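Local structure of 11S globulin (Wrightia tinctoria, 5WXU) at residues 336-346 and 394-402. The protein probably serves as a hexameric seed storage protein, a nutrient reservoir of the 11S globulin family, and also binds the plant hormone auxin. Sequence-based numbering, arbitrary orientation.
Sequences EYLYPNAMIVP and YLKQAGPQG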
ATOM      1  N   GLU B 336     -22.218 -22.493   2.733  1.00 16.18           N
ATOM      2  CA  GLU B 336     -22.859 -22.763   4.012  1.00 17.67           C
ATOM      3  C   GLU B 336     -23.571 -24.090   3.887  1.00 18.34           C
ATOM      4  O   GLU B 336     -24.245 -24.377   2.890  1.00 20.34           O
ATOM      5  CB  GLU B 336     -23.887 -21.689   4.360  1.00 19.92           C
ATOM      6  CG  GLU B 336     -23.372 -20.278   4.502  1.00 22.22           C
ATOM      7  CD  GLU B 336     -24.515 -19.301   4.810  1.00 34.98           C
ATOM      8  OE1 GLU B 336     -25.640 -19.567   4.379  1.00 33.70           O
ATOM      9  OE2 GLU B 336     -24.277 -18.273   5.476  1.00 39.96           O
ATOM     10  N   TYR B 337     -23.364 -24.941   4.887  1.00 21.48           N
ATOM     11  CA  TYR B 337     -24.010 -26.254   4.977  1.00 20.84           C
ATOM     12  C   TYR B 337     -24.753 -26.289   6.310  1.00 22.69           C
ATOM     13  O   TYR B 337     -24.174 -26.168   7.358  1.00 20.70           O
ATOM     14  CB  TYR B 337     -23.010 -27.385   4.800  1.00 22.76           C
ATOM     15  CG  TYR B 337     -23.697 -28.693   4.747  1.00 29.43           C
ATOM     16  CD1 TYR B 337     -24.359 -29.110   3.576  1.00 41.80           C
ATOM     17  CD2 TYR B 337     -23.797 -29.470   5.880  1.00 39.29           C
ATOM     18  CE1 TYR B 337     -25.089 -30.313   3.535  1.00 47.05           C
ATOM     19  CE2 TYR B 337     -24.507 -30.660   5.870  1.00 46.00           C
ATOM     20  CZ  TYR B 337     -25.140 -31.089   4.700  1.00 55.17           C
ATOM     21  OH  TYR B 337     -25.798 -32.293   4.737  1.00 61.71           O
ATOM     22  N   LEU B 338     -26.067 -26.460   6.235  1.00 19.83           N
ATOM     23  CA  LEU B 338     -26.899 -26.603   7.397  1.00 19.83           C
ATOM     24  C   LEU B 338     -27.483 -27.984   7.473  1.00 21.60           C
ATOM     25  O   LEU B 338     -28.054 -28.491   6.526  1.00 18.51           O
ATOM     26  CB  LEU B 338     -28.027 -25.570   7.422  1.00 22.67           C
ATOM     27  CG  LEU B 338     -27.562 -24.119   7.518  1.00 21.76           C
ATOM     28  CD1 LEU B 338     -28.754 -23.196   7.360  1.00 25.76           C
ATOM     29  CD2 LEU B 338     -26.823 -23.856   8.818  1.00 21.76           C
ATOM     30  N   TYR B 339     -27.352 -28.558   8.669  1.00 20.71           N
ATOM     31  CA  TYR B 339     -28.090 -29.750   8.997  1.00 23.37           C
ATOM     32  C   TYR B 339     -29.572 -29.509   9.085  1.00 22.01           C
ATOM     33  O   TYR B 339     -30.071 -28.389   9.221  1.00 20.83           O
ATOM     34  CB  TYR B 339     -27.562 -30.367  10.283  1.00 26.21           C
ATOM     35  CG  TYR B 339     -26.156 -30.920  10.166  1.00 31.43           C
ATOM     36  CD1 TYR B 339     -25.900 -32.024   9.356  1.00 40.63           C
ATOM     37  CD2 TYR B 339     -25.113 -30.391  10.859  1.00 37.05           C
ATOM     38  CE1 TYR B 339     -24.621 -32.539   9.234  1.00 47.79           C
ATOM     39  CE2 TYR B 339     -23.821 -30.895  10.761  1.00 38.80           C
ATOM     40  CZ  TYR B 339     -23.565 -31.950   9.942  1.00 47.92           C
ATOM     41  OH  TYR B 339     -22.264 -32.425   9.855  1.00 56.30           O
ATOM     42  N   PRO B 340     -30.348 -30.631   9.088  1.00 20.92           N
ATOM     43  CA  PRO B 340     -31.771 -30.354   9.071  1.00 22.66           C
ATOM     44  C   PRO B 340     -32.268 -29.487  10.211  1.00 20.95           C
ATOM     45  O   PRO B 340     -31.876 -29.688  11.341  1.00 22.09           O
ATOM     46  CB  PRO B 340     -32.399 -31.770   9.109  1.00 23.97           C
ATOM     47  CG  PRO B 340     -31.427 -32.596   8.415  1.00 22.66           C
ATOM     48  CD  PRO B 340     -30.032 -32.017   8.755  1.00 23.57           C
ATOM     49  N   ASN B 341     -33.112 -28.506   9.905  1.00 19.84           N
ATOM     50  CA  ASN B 341     -33.653 -27.562  10.874  1.00 22.38           C
ATOM     51  C   ASN B 341     -32.682 -26.547  11.541  1.00 20.99           C
ATOM     52  O   ASN B 341     -33.132 -25.717  12.347  1.00 23.05           O
ATOM     53  CB  ASN B 341     -34.400 -28.279  11.985  1.00 28.54           C
ATOM     54  CG  ASN B 341     -35.411 -29.274  11.428  1.00 31.36           C
ATOM     55  OD1 ASN B 341     -35.373 -30.465  11.769  1.00 36.53           O
ATOM     56  ND2 ASN B 341     -36.278 -28.795  10.563  1.00 31.56           N
ATOM     57  N   ALA B 342     -31.401 -26.598  11.172  1.00 18.75           N
ATOM     58  CA  ALA B 342     -30.388 -25.645  11.716  1.00 20.51           C
ATOM     59  C   ALA B 342     -30.541 -24.270  11.040  1.00 21.81           C
ATOM     60  O   ALA B 342     -31.202 -24.128   9.949  1.00 22.30           O
ATOM     61  CB  ALA B 342     -29.006 -26.237  11.480  1.00 19.21           C
ATOM     62  N   MET B 343     -30.012 -23.217  11.698  1.00 19.74           N
ATOM     63  CA  MET B 343     -30.169 -21.834  11.215  1.00 20.21           C
ATOM     64  C   MET B 343     -28.797 -21.174  11.128  1.00 21.66           C
ATOM     65  O   MET B 343     -27.830 -21.606  11.804  1.00 19.43           O
ATOM     66  CB  MET B 343     -31.014 -21.003  12.170  1.00 24.10           C
ATOM     67  CG  MET B 343     -32.459 -21.463  12.158  1.00 27.60           C
ATOM     68  SD  MET B 343     -33.257 -20.546  13.498  1.00 33.92           S
ATOM     69  CE  MET B 343     -34.740 -19.984  12.726  1.00 39.11           C
ATOM     70  N   ILE B 344     -28.704 -20.211  10.212  1.00 20.14           N
ATOM     71  CA  ILE B 344     -27.669 -19.210  10.322  1.00 21.42           C
ATOM     72  C   ILE B 344     -28.284 -18.075  11.129  1.00 20.41           C
ATOM     73  O   ILE B 344     -29.485 -17.726  10.959  1.00 21.27           O
ATOM     74  CB  ILE B 344     -27.198 -18.700   8.946  1.00 22.46           C
ATOM     75  CG1 ILE B 344     -26.568 -19.805   8.085  1.00 26.26           C
ATOM     76  CG2 ILE B 344     -26.134 -17.637   9.108  1.00 22.94           C
ATOM     77  CD1 ILE B 344     -25.285 -20.411   8.587  1.00 24.67           C
ATOM     78  N   VAL B 345     -27.493 -17.433  11.987  1.00 20.23           N
ATOM     79  CA  VAL B 345     -28.010 -16.319  12.772  1.00 19.10           C
ATOM     80  C   VAL B 345     -28.603 -15.249  11.870  1.00 20.55           C
ATOM     81  O   VAL B 345     -28.100 -15.014  10.786  1.00 19.47           O
ATOM     82  CB  VAL B 345     -26.955 -15.720  13.716  1.00 20.07           C
ATOM     83  CG1 VAL B 345     -26.549 -16.763  14.755  1.00 22.42           C
ATOM     84  CG2 VAL B 345     -25.771 -15.186  12.972  1.00 21.58           C
ATOM     85  N   PRO B 346     -29.703 -14.598  12.291  1.00 20.63           N
ATOM     86  CA  PRO B 346     -30.184 -13.422  11.610  1.00 21.10           C
ATOM     87  C   PRO B 346     -29.080 -12.344  11.564  1.00 21.01           C
ATOM     88  O   PRO B 346     -28.316 -12.168  12.553  1.00 18.98           O
ATOM     89  CB  PRO B 346     -31.302 -12.905  12.488  1.00 21.38           C
ATOM     90  CG  PRO B 346     -31.342 -13.747  13.670  1.00 24.29           C
ATOM     91  CD  PRO B 346     -30.453 -14.882  13.534  1.00 21.47           C
ATOM     92  N   TYR B 394     -31.651 -10.592   7.246  1.00 18.39           N
ATOM     93  CA  TYR B 394     -32.158 -11.908   6.806  1.00 20.07           C
ATOM     94  C   TYR B 394     -31.929 -13.036   7.748  1.00 21.06           C
ATOM     95  O   TYR B 394     -30.938 -13.045   8.477  1.00 21.43           O
ATOM     96  CB  TYR B 394     -31.612 -12.295   5.432  1.00 20.94           C
ATOM     97  CG  TYR B 394     -30.101 -12.417   5.325  1.00 24.71           C
ATOM     98  CD1 TYR B 394     -29.304 -11.301   5.372  1.00 25.31           C
ATOM     99  CD2 TYR B 394     -29.506 -13.608   5.002  1.00 31.87           C
ATOM    100  CE1 TYR B 394     -27.952 -11.393   5.208  1.00 29.14           C
ATOM    101  CE2 TYR B 394     -28.127 -13.722   4.843  1.00 30.59           C
ATOM    102  CZ  TYR B 394     -27.358 -12.592   4.948  1.00 36.81           C
ATOM    103  OH  TYR B 394     -25.985 -12.636   4.770  1.00 36.48           O
ATOM    104  N   LEU B 395     -32.810 -14.028   7.672  1.00 21.79           N
ATOM    105  CA  LEU B 395     -32.750 -15.251   8.507  1.00 24.15           C
ATOM    106  C   LEU B 395     -32.948 -16.458   7.613  1.00 23.06           C
ATOM    107  O   LEU B 395     -33.879 -16.431   6.851  1.00 25.02           O
ATOM    108  CB  LEU B 395     -33.994 -15.392   9.403  1.00 30.58           C
ATOM    109  CG  LEU B 395     -34.171 -14.472  10.556  1.00 36.65           C
ATOM    110  CD1 LEU B 395     -34.871 -13.234  10.051  1.00 37.70           C
ATOM    111  CD2 LEU B 395     -34.906 -15.212  11.685  1.00 33.97           C
ATOM    112  N   LYS B 396     -32.204 -17.530   7.816  1.00 20.92           N
ATOM    113  CA  LYS B 396     -32.309 -18.752   7.047  1.00 25.49           C
ATOM    114  C   LYS B 396     -32.467 -19.909   8.042  1.00 26.02           C
ATOM    115  O   LYS B 396     -31.799 -19.940   9.090  1.00 24.03           O
ATOM    116  CB  LYS B 396     -31.038 -19.027   6.164  1.00 28.93           C
ATOM    117  CG  LYS B 396     -30.504 -17.851   5.326  1.00 35.35           C
ATOM    118  CD  LYS B 396     -29.323 -18.237   4.372  1.00 35.53           C
ATOM    119  CE  LYS B 396     -28.048 -17.397   4.544  1.00 38.26           C
ATOM    120  NZ  LYS B 396     -27.600 -16.749   3.257  1.00 48.36           N
ATOM    121  N   GLN B 397     -33.337 -20.872   7.691  1.00 22.77           N
ATOM    122  CA  GLN B 397     -33.443 -22.137   8.432  1.00 22.23           C
ATOM    123  C   GLN B 397     -33.576 -23.256   7.429  1.00 23.23           C
ATOM    124  O   GLN B 397     -34.405 -23.165   6.492  1.00 24.53           O
ATOM    125  CB  GLN B 397     -34.672 -22.174   9.302  1.00 24.37           C
ATOM    126  CG  GLN B 397     -34.785 -23.480  10.100  1.00 24.10           C
ATOM    127  CD  GLN B 397     -35.778 -23.402  11.211  1.00 30.71           C
ATOM    128  OE1 GLN B 397     -36.773 -22.670  11.140  1.00 30.36           O
ATOM    129  NE2 GLN B 397     -35.533 -24.193  12.259  1.00 36.85           N
ATOM    130  N   ALA B 398     -32.810 -24.290   7.638  1.00 20.08           N
ATOM    131  CA  ALA B 398     -32.841 -25.454   6.719  1.00 20.66           C
ATOM    132  C   ALA B 398     -34.115 -26.228   6.980  1.00 22.59           C
ATOM    133  O   ALA B 398     -34.635 -26.269   8.119  1.00 21.76           O
ATOM    134  CB  ALA B 398     -31.683 -26.380   6.927  1.00 20.95           C
ATOM    135  N   GLY B 399     -34.592 -26.868   5.939  1.00 22.43           N
ATOM    136  CA  GLY B 399     -35.689 -27.807   6.104  1.00 24.54           C
ATOM    137  C   GLY B 399     -35.183 -29.164   6.500  1.00 23.94           C
ATOM    138  O   GLY B 399     -34.010 -29.378   6.829  1.00 22.21           O
ATOM    139  N   PRO B 400     -36.085 -30.178   6.446  1.00 26.40           N
ATOM    140  CA  PRO B 400     -35.781 -31.535   6.868  1.00 26.66           C
ATOM    141  C   PRO B 400     -34.672 -32.309   6.117  1.00 25.54           C
ATOM    142  O   PRO B 400     -34.188 -33.294   6.645  1.00 26.68           O
ATOM    143  CB  PRO B 400     -37.162 -32.239   6.760  1.00 28.16           C
ATOM    144  CG  PRO B 400     -37.934 -31.430   5.816  1.00 28.72           C
ATOM    145  CD  PRO B 400     -37.407 -30.044   5.776  1.00 26.49           C
ATOM    146  N   GLN B 401     -34.223 -31.827   4.967  1.00 26.15           N
ATOM    147  CA  GLN B 401     -33.165 -32.490   4.178  1.00 24.65           C
ATOM    148  C   GLN B 401     -31.853 -31.682   4.310  1.00 26.15           C
ATOM    149  O   GLN B 401     -30.856 -32.030   3.662  1.00 23.54           O
ATOM    150  CB  GLN B 401     -33.520 -32.646   2.678  1.00 32.00           C
ATOM    151  CG  GLN B 401     -34.457 -33.837   2.359  1.00 33.63           C
ATOM    152  CD  GLN B 401     -35.820 -33.597   2.965  1.00 39.47           C
ATOM    153  OE1 GLN B 401     -36.437 -32.528   2.719  1.00 36.55           O
ATOM    154  NE2 GLN B 401     -36.292 -34.550   3.813  1.00 34.96           N
ATOM    155  N   GLY B 402     -31.858 -30.610   5.100  1.00 23.15           N
ATOM    156  CA  GLY B 402     -30.618 -29.824   5.179  1.00 23.38           C
ATOM    157  C   GLY B 402     -30.704 -28.781   4.108  1.00 22.47           C
ATOM    158  O   GLY B 402     -31.696 -28.681   3.376  1.00 19.27           O
TER
HETATM  159  O   HOH W   1     -37.005 -26.791   9.239  1.00 44.03           O
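Gln397 and Ala398 hold the turn of 336-346 by two nearly straight bonds, an example of how two neighbouring chains of a cupin beta-barrel turn the corner from one sheet to the other together. Ala398 N meets Ala342 O at 2.8 Å, the carbonyl pointing almost straight at the donor (170°). Beside it, Gln397 NE2 reaches Asn341 O, also at 2.8 Å, with the oxygen in the plane of the Gln397 amide; CG anti to the backbone N (chi1 -179°) and an extended chain carry the amide there. Met343 CG packs on Gln397 CB at 3.7 Å, and its CE rests against the amide. With an alanine in place of Gln397, Asn341 O is likely to lose its amide donor and Met343 CE its support. Phe233 of a second subunit covers both side chains. From the opposite face to Gln397, Lys396 crosses Glu336 of the facing sheet at about a right angle; its CE lies 3.2 Å from Glu336 OE1, closer than NZ, whose salt bridge is long (3.6 Å). Farther out, the type II turn Tyr339-Ala342 faces the type I turn Gly399-Gly402, and Gly402 CA lies 3.2 Å from Leu338 O, where a side chain would clash. Asn341 N gives only weak bonds to Ala398 O and Gly399 O, but a water donates to Ala398 O at 2.7 Å.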